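Sialyltransferase 0160 (Photobacterium damselae, PDB 4R84) probably transfers sialic acid from CMP-sialic acid to galactosides in alpha-2,6 linkage, as a GT-B glycosyltransferase carrying an additional N-terminal beta domain. Local coordinates at residues L58-E63 and F96-I101; T49-P54 and Y107-T112. All coordinates share one frame; numbering follows the deposited sequence.

Contact 1 of 2, residues L58-E63 and F96-I101; sequences LSHSWE and FTFKGI
Trp-62 and Phe-98 form a non-hydrogen-bonded pair in two antiparallel strands of the PKD-like, immunoglobulin-type beta domain, with side chains on the same face of the sheet, crossing at about a right angle. One face of the indole is covered by Phe-98 CB, 3.4 Å from the centroid of the Trp-62 six-membered ring and almost on its normal, a CH-pi contact. Because CG of Phe-98 is anti to the backbone N (chi1 174°), the phenyl ring runs on toward His-60, where Phe-98 CZ meets His-60 CB at 3.6 Å. The ring planes make an oblique pair at 57°, Trp-62 NE1 lying 3.4 Å from Phe-98 CD1. Trp-62 NE1 is satisfied by Ile-79 O.

The other face carries Ser-59, Ser-61, Glu-63, Thr-97, Lys-99 and Ile-101, and is largely polar. Glu-63 OE1 and Lys-99 NZ form a weak salt bridge at 3.3 Å, and two waters at bonding distance from Ser-61 OG link it to Thr-97 O and, weakly, to Lys-99 O. At the far end a classic beta bulge sets Leu-58 and Ser-59 against Ile-101, whose O takes weak bonds from Leu-58 N at 2.8 Å and Ser-59 N at 3.4 Å.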
loop_
_atom_site.group_PDB
_atom_site.type_symbol
_atom_site.label_atom_id
_atom_site.label_comp_id
_atom_site.label_asym_id
_atom_site.label_seq_id
_atom_site.Cartn_x
_atom_site.Cartn_y
_atom_site.Cartn_z
ATOM N N LEU A 58 -13.162 -4.252 -50.439
ATOM C CA LEU A 58 -14.121 -4.261 -51.531
ATOM C C LEU A 58 -15.484 -3.802 -51.018
ATOM O O LEU A 58 -16.185 -3.035 -51.672
ATOM C CB LEU A 58 -14.219 -5.650 -52.165
ATOM C CG LEU A 58 -12.983 -6.132 -52.925
ATOM C CD1 LEU A 58 -13.134 -7.588 -53.306
ATOM C CD2 LEU A 58 -12.771 -5.278 -54.172
ATOM N N SER A 59 -15.859 -4.303 -49.845
ATOM C CA SER A 59 -17.067 -3.853 -49.166
ATOM C C SER A 59 -16.853 -3.906 -47.653
ATOM O O SER A 59 -16.005 -4.649 -47.172
ATOM C CB SER A 59 -18.266 -4.708 -49.578
ATOM O OG SER A 59 -18.072 -6.060 -49.204
ATOM N N HIS A 60 -17.613 -3.111 -46.912
ATOM C CA HIS A 60 -17.423 -3.041 -45.458
ATOM C C HIS A 60 -18.640 -2.437 -44.776
ATOM O O HIS A 60 -19.408 -1.700 -45.395
ATOM C CB HIS A 60 -16.161 -2.239 -45.132
ATOM C CG HIS A 60 -16.146 -0.860 -45.720
ATOM N ND1 HIS A 60 -16.785 0.213 -45.135
ATOM C CD2 HIS A 60 -15.570 -0.381 -46.851
ATOM C CE1 HIS A 60 -16.600 1.292 -45.876
ATOM N NE2 HIS A 60 -15.867 0.958 -46.925
ATOM N N SER A 61 -18.822 -2.760 -43.495
ATOM C CA SER A 61 -19.942 -2.209 -42.741
ATOM C C SER A 61 -19.737 -2.342 -41.237
ATOM O O SER A 61 -19.049 -3.248 -40.785
ATOM C CB SER A 61 -21.242 -2.904 -43.126
ATOM O OG SER A 61 -21.196 -4.258 -42.736
ATOM N N TRP A 62 -20.326 -1.405 -40.499
ATOM C CA TRP A 62 -20.474 -1.506 -39.047
ATOM C C TRP A 62 -21.947 -1.726 -38.733
ATOM O O TRP A 62 -22.826 -1.185 -39.417
ATOM C CB TRP A 62 -19.988 -0.232 -38.345
ATOM C CG TRP A 62 -18.507 -0.105 -38.150
ATOM C CD1 TRP A 62 -17.645 0.654 -38.892
ATOM C CD2 TRP A 62 -17.720 -0.736 -37.143
ATOM N NE1 TRP A 62 -16.368 0.528 -38.406
ATOM C CE2 TRP A 62 -16.388 -0.319 -37.329
ATOM C CE3 TRP A 62 -18.014 -1.604 -36.092
ATOM C CZ2 TRP A 62 -15.352 -0.754 -36.514
ATOM C CZ3 TRP A 62 -16.982 -2.042 -35.283
ATOM C CH2 TRP A 62 -15.668 -1.610 -35.492
ATOM N N GLU A 63 -22.213 -2.520 -37.708
ATOM C CA GLU A 63 -23.558 -2.700 -37.181
ATOM C C GLU A 63 -23.492 -2.833 -35.662
ATOM O O GLU A 63 -22.510 -3.338 -35.114
ATOM C CB GLU A 63 -24.245 -3.913 -37.802
ATOM C CG GLU A 63 -23.518 -5.222 -37.610
ATOM C CD GLU A 63 -24.256 -6.386 -38.249
ATOM O OE1 GLU A 63 -23.683 -7.016 -39.164
ATOM O OE2 GLU A 63 -25.408 -6.665 -37.849
ATOM N N PHE A 96 -20.465 -3.825 -31.056
ATOM C CA PHE A 96 -20.358 -3.394 -32.470
ATOM C C PHE A 96 -19.605 -4.442 -33.276
ATOM O O PHE A 96 -18.646 -5.039 -32.787
ATOM C CB PHE A 96 -19.665 -2.037 -32.583
ATOM C CG PHE A 96 -20.340 -0.959 -31.790
ATOM C CD1 PHE A 96 -21.398 -0.245 -32.325
ATOM C CD2 PHE A 96 -19.953 -0.699 -30.483
ATOM C CE1 PHE A 96 -22.031 0.750 -31.584
ATOM C CE2 PHE A 96 -20.579 0.286 -29.746
ATOM C CZ PHE A 96 -21.621 1.011 -30.293
ATOM N N THR A 97 -20.068 -4.691 -34.500
ATOM C CA THR A 97 -19.398 -5.645 -35.375
ATOM C C THR A 97 -19.018 -4.990 -36.702
ATOM O O THR A 97 -19.858 -4.373 -37.383
ATOM C CB THR A 97 -20.279 -6.882 -35.632
ATOM O OG1 THR A 97 -20.379 -7.647 -34.429
ATOM C CG2 THR A 97 -19.686 -7.763 -36.723
ATOM N N PHE A 98 -17.737 -5.084 -37.047
ATOM C CA PHE A 98 -17.280 -4.631 -38.354
ATOM C C PHE A 98 -17.086 -5.843 -39.246
ATOM O O PHE A 98 -16.515 -6.850 -38.825
ATOM C CB PHE A 98 -15.974 -3.841 -38.248
ATOM C CG PHE A 98 -15.385 -3.470 -39.582
ATOM C CD1 PHE A 98 -15.773 -2.302 -40.214
ATOM C CD2 PHE A 98 -14.457 -4.298 -40.209
ATOM C CE1 PHE A 98 -15.240 -1.952 -41.457
ATOM C CE2 PHE A 98 -13.921 -3.959 -41.446
ATOM C CZ PHE A 98 -14.309 -2.784 -42.067
ATOM N N LYS A 99 -17.564 -5.745 -40.479
ATOM C CA LYS A 99 -17.332 -6.781 -41.476
ATOM C C LYS A 99 -16.686 -6.152 -42.696
ATOM O O LYS A 99 -17.200 -5.182 -43.238
ATOM C CB LYS A 99 -18.637 -7.476 -41.877
ATOM C CG LYS A 99 -19.248 -8.328 -40.781
ATOM C CD LYS A 99 -20.636 -8.824 -41.155
ATOM C CE LYS A 99 -21.255 -9.608 -40.007
ATOM N NZ LYS A 99 -22.681 -9.943 -40.265
ATOM N N GLY A 100 -15.548 -6.694 -43.113
ATOM C CA GLY A 100 -14.870 -6.184 -44.289
ATOM C C GLY A 100 -14.459 -7.342 -45.173
ATOM O O GLY A 100 -13.905 -8.339 -44.709
ATOM N N ILE A 101 -14.698 -7.194 -46.470
ATOM C CA ILE A 101 -14.395 -8.259 -47.404
ATOM C C ILE A 101 -13.436 -7.747 -48.456
ATOM O O ILE A 101 -13.642 -6.678 -49.023
ATOM C CB ILE A 101 -15.679 -8.793 -48.066
ATOM C CG1 ILE A 101 -16.645 -9.311 -46.995
ATOM C CG2 ILE A 101 -15.355 -9.890 -49.056
ATOM C CD1 ILE A 101 -18.042 -9.586 -47.511
HETATM O O HOH W 1 -21.099 -5.085 -39.864
HETATM O O HOH W 2 -20.077 -5.883 -44.697
#

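Contact 2 of 2, residues T49-P54 and Y107-T112; sequences TPIDAP and YITNTT
Pro-54 lies over one face of the Tyr-107 ring, and Ile-51 bonds to Thr-109 two residues farther along the same strand; these two points join the loop between strands 45-48 and 59-66 to strand 106-125 of the PKD-like beta domain. The proline meets the ring closely. Its CD is 3.5 Å from the Tyr-107 ring centroid and 19° off the normal, a CH-pi contact displaced toward the phenol end, and Pro-54 CG reaches Tyr-107 OH at 3.5 Å. Nearer the root of the tyrosine the contact is lighter, with Ala-53 CB 4.0 Å from Tyr-107 CD2. His-105 also stacks on this ring.

The polar grip is a single, nearly straight hydrogen bond: Ile-51 N donates to Thr-109 OG1 at 2.9 Å, with 174° at the hydrogen. The threonine hydroxyl sits beside its own backbone N (chi1 -74°), which turns OG1 to the loop amide and leaves Thr-109 CG2 to pack 3.9 Å from Ile-51 CG1.

Elsewhere the contact is looser. Asp-52, exposed and poorly ordered, keeps its carboxylate away from the strand, while toward Thr-111 a water takes the place of direct contact, accepting from Thr-49 N and donating to Thr-111 OG1 at 2.8 Å. Thr-111 OG1 is also bonded to Asn-36.

A loop without regular structure is thus held by side chains of the strand acting on the loop backbone and on Pro-54: the Thr-109 hydroxyl oxygen accepts the Ile-51 amide, and the Pro-54 CD hydrogens, probably polarised by the adjacent amide nitrogen, would suit the electron-rich face of the phenol ring.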
loop_
_atom_site.group_PDB
_atom_site.type_symbol
_atom_site.label_atom_id
_atom_site.label_comp_id
_atom_site.label_asym_id
_atom_site.label_seq_id
_atom_site.Cartn_x
_atom_site.Cartn_y
_atom_site.Cartn_z
ATOM N N THR A 49 -12.723 0.723 -34.547
ATOM C CA THR A 49 -11.881 0.526 -35.720
ATOM C C THR A 49 -11.666 -0.973 -35.919
ATOM O O THR A 49 -11.734 -1.744 -34.958
ATOM C CB THR A 49 -10.523 1.248 -35.559
ATOM O OG1 THR A 49 -9.812 1.252 -36.800
ATOM C CG2 THR A 49 -9.683 0.574 -34.489
ATOM N N PRO A 50 -11.443 -1.405 -37.169
ATOM C CA PRO A 50 -11.124 -2.825 -37.338
ATOM C C PRO A 50 -9.806 -3.188 -36.671
ATOM O O PRO A 50 -8.881 -2.379 -36.662
ATOM C CB PRO A 50 -11.029 -2.986 -38.862
ATOM C CG PRO A 50 -11.848 -1.832 -39.418
ATOM C CD PRO A 50 -11.609 -0.709 -38.458
ATOM N N ILE A 51 -9.738 -4.385 -36.100
ATOM C CA ILE A 51 -8.525 -4.878 -35.468
ATOM C C ILE A 51 -7.667 -5.665 -36.456
ATOM O O ILE A 51 -8.128 -6.661 -37.015
ATOM C CB ILE A 51 -8.842 -5.774 -34.260
ATOM C CG1 ILE A 51 -9.605 -4.982 -33.202
ATOM C CG2 ILE A 51 -7.557 -6.363 -33.688
ATOM C CD1 ILE A 51 -9.004 -3.619 -32.924
ATOM N N ASP A 52 -6.432 -5.211 -36.662
ATOM C CA ASP A 52 -5.467 -5.890 -37.534
ATOM C C ASP A 52 -6.025 -6.234 -38.907
ATOM O O ASP A 52 -5.911 -7.372 -39.365
ATOM C CB ASP A 52 -4.959 -7.181 -36.876
ATOM C CG ASP A 52 -4.198 -6.926 -35.588
ATOM O OD1 ASP A 52 -3.673 -5.805 -35.409
ATOM O OD2 ASP A 52 -4.117 -7.858 -34.760
ATOM N N ALA A 53 -6.622 -5.246 -39.559
ATOM C CA ALA A 53 -7.226 -5.452 -40.867
ATOM C C ALA A 53 -6.587 -4.496 -41.876
ATOM O O ALA A 53 -5.920 -3.541 -41.488
ATOM C CB ALA A 53 -8.741 -5.247 -40.793
ATOM N N PRO A 54 -6.785 -4.745 -43.178
ATOM C CA PRO A 54 -6.260 -3.804 -44.172
ATOM C C PRO A 54 -6.937 -2.446 -44.045
ATOM O O PRO A 54 -7.966 -2.342 -43.377
ATOM C CB PRO A 54 -6.616 -4.468 -45.505
ATOM C CG PRO A 54 -6.717 -5.913 -45.179
ATOM C CD PRO A 54 -7.332 -5.953 -43.814
ATOM N N TYR A 107 -12.788 -10.151 -42.981
ATOM C CA TYR A 107 -12.340 -9.622 -41.707
ATOM C C TYR A 107 -13.559 -9.278 -40.888
ATOM O O TYR A 107 -14.425 -8.525 -41.322
ATOM C CB TYR A 107 -11.471 -8.386 -41.911
ATOM C CG TYR A 107 -10.203 -8.662 -42.670
ATOM C CD1 TYR A 107 -10.174 -8.583 -44.058
ATOM C CD2 TYR A 107 -9.036 -9.001 -42.005
ATOM C CE1 TYR A 107 -9.015 -8.841 -44.759
ATOM C CE2 TYR A 107 -7.876 -9.262 -42.691
ATOM C CZ TYR A 107 -7.868 -9.182 -44.070
ATOM O OH TYR A 107 -6.707 -9.435 -44.760
ATOM N N ILE A 108 -13.598 -9.807 -39.675
ATOM C CA ILE A 108 -14.639 -9.445 -38.738
ATOM C C ILE A 108 -13.990 -8.956 -37.456
ATOM O O ILE A 108 -13.035 -9.561 -36.968
ATOM C CB ILE A 108 -15.587 -10.624 -38.446
ATOM C CG1 ILE A 108 -16.363 -11.015 -39.708
ATOM C CG2 ILE A 108 -16.553 -10.260 -37.330
ATOM C CD1 ILE A 108 -17.304 -12.169 -39.485
ATOM N N THR A 109 -14.458 -7.810 -36.975
ATOM C CA THR A 109 -14.054 -7.298 -35.674
ATOM C C THR A 109 -15.277 -7.155 -34.786
ATOM O O THR A 109 -16.258 -6.498 -35.165
ATOM C CB THR A 109 -13.346 -5.926 -35.781
ATOM O OG1 THR A 109 -12.019 -6.099 -36.294
ATOM C CG2 THR A 109 -13.277 -5.234 -34.410
ATOM N N ASN A 110 -15.217 -7.758 -33.600
ATOM C CA ASN A 110 -16.280 -7.615 -32.626
ATOM C C ASN A 110 -15.756 -6.856 -31.413
ATOM O O ASN A 110 -14.826 -7.295 -30.764
ATOM C CB ASN A 110 -16.828 -8.979 -32.209
ATOM C CG ASN A 110 -17.325 -9.796 -33.387
ATOM O OD1 ASN A 110 -18.131 -9.323 -34.189
ATOM N ND2 ASN A 110 -16.834 -11.024 -33.502
ATOM N N THR A 111 -16.322 -5.687 -31.152
ATOM C CA THR A 111 -15.875 -4.886 -30.035
ATOM C C THR A 111 -17.015 -4.655 -29.064
ATOM O O THR A 111 -18.082 -4.204 -29.450
ATOM C CB THR A 111 -15.319 -3.536 -30.503
ATOM O OG1 THR A 111 -14.157 -3.755 -31.315
ATOM C CG2 THR A 111 -14.956 -2.669 -29.296
ATOM N N THR A 112 -16.785 -4.962 -27.796
ATOM C CA THR A 112 -17.798 -4.726 -26.783
ATOM C C THR A 112 -17.343 -3.613 -25.869
ATOM O O THR A 112 -16.306 -3.731 -25.227
ATOM C CB THR A 112 -18.066 -5.975 -25.964
ATOM O OG1 THR A 112 -18.434 -7.026 -26.858
ATOM C CG2 THR A 112 -19.176 -5.727 -24.954
HETATM O O HOH W 3 -12.804 -1.565 -32.499
#

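In the fold
Contact 1 and contact 2 adjoin, with centres 8 Å apart, because strands 92-101 and 106-125, one from each, follow each other in the chain and are antiparallel neighbours in the sheet. Backbone bonds probably join them directly, Phe-98 N to Thr-109 O at 2.8 Å and Gly-100 O to Tyr-107 N at 2.7 Å. The loop 49-54 also covers the aromatic side of contact 1: Pro-50 CG packs on Phe-98 CE2 at 3.6 Å. Both belong to the N-terminal beta domain; the centres of contacts 1 and 2 lie about 46 and 39 Å, respectively, from the centre of the chain. The bound CMP-3-fluoro-sialic acid is held by residues between 128 and 453, so neither contact contributes directly to the donor pocket.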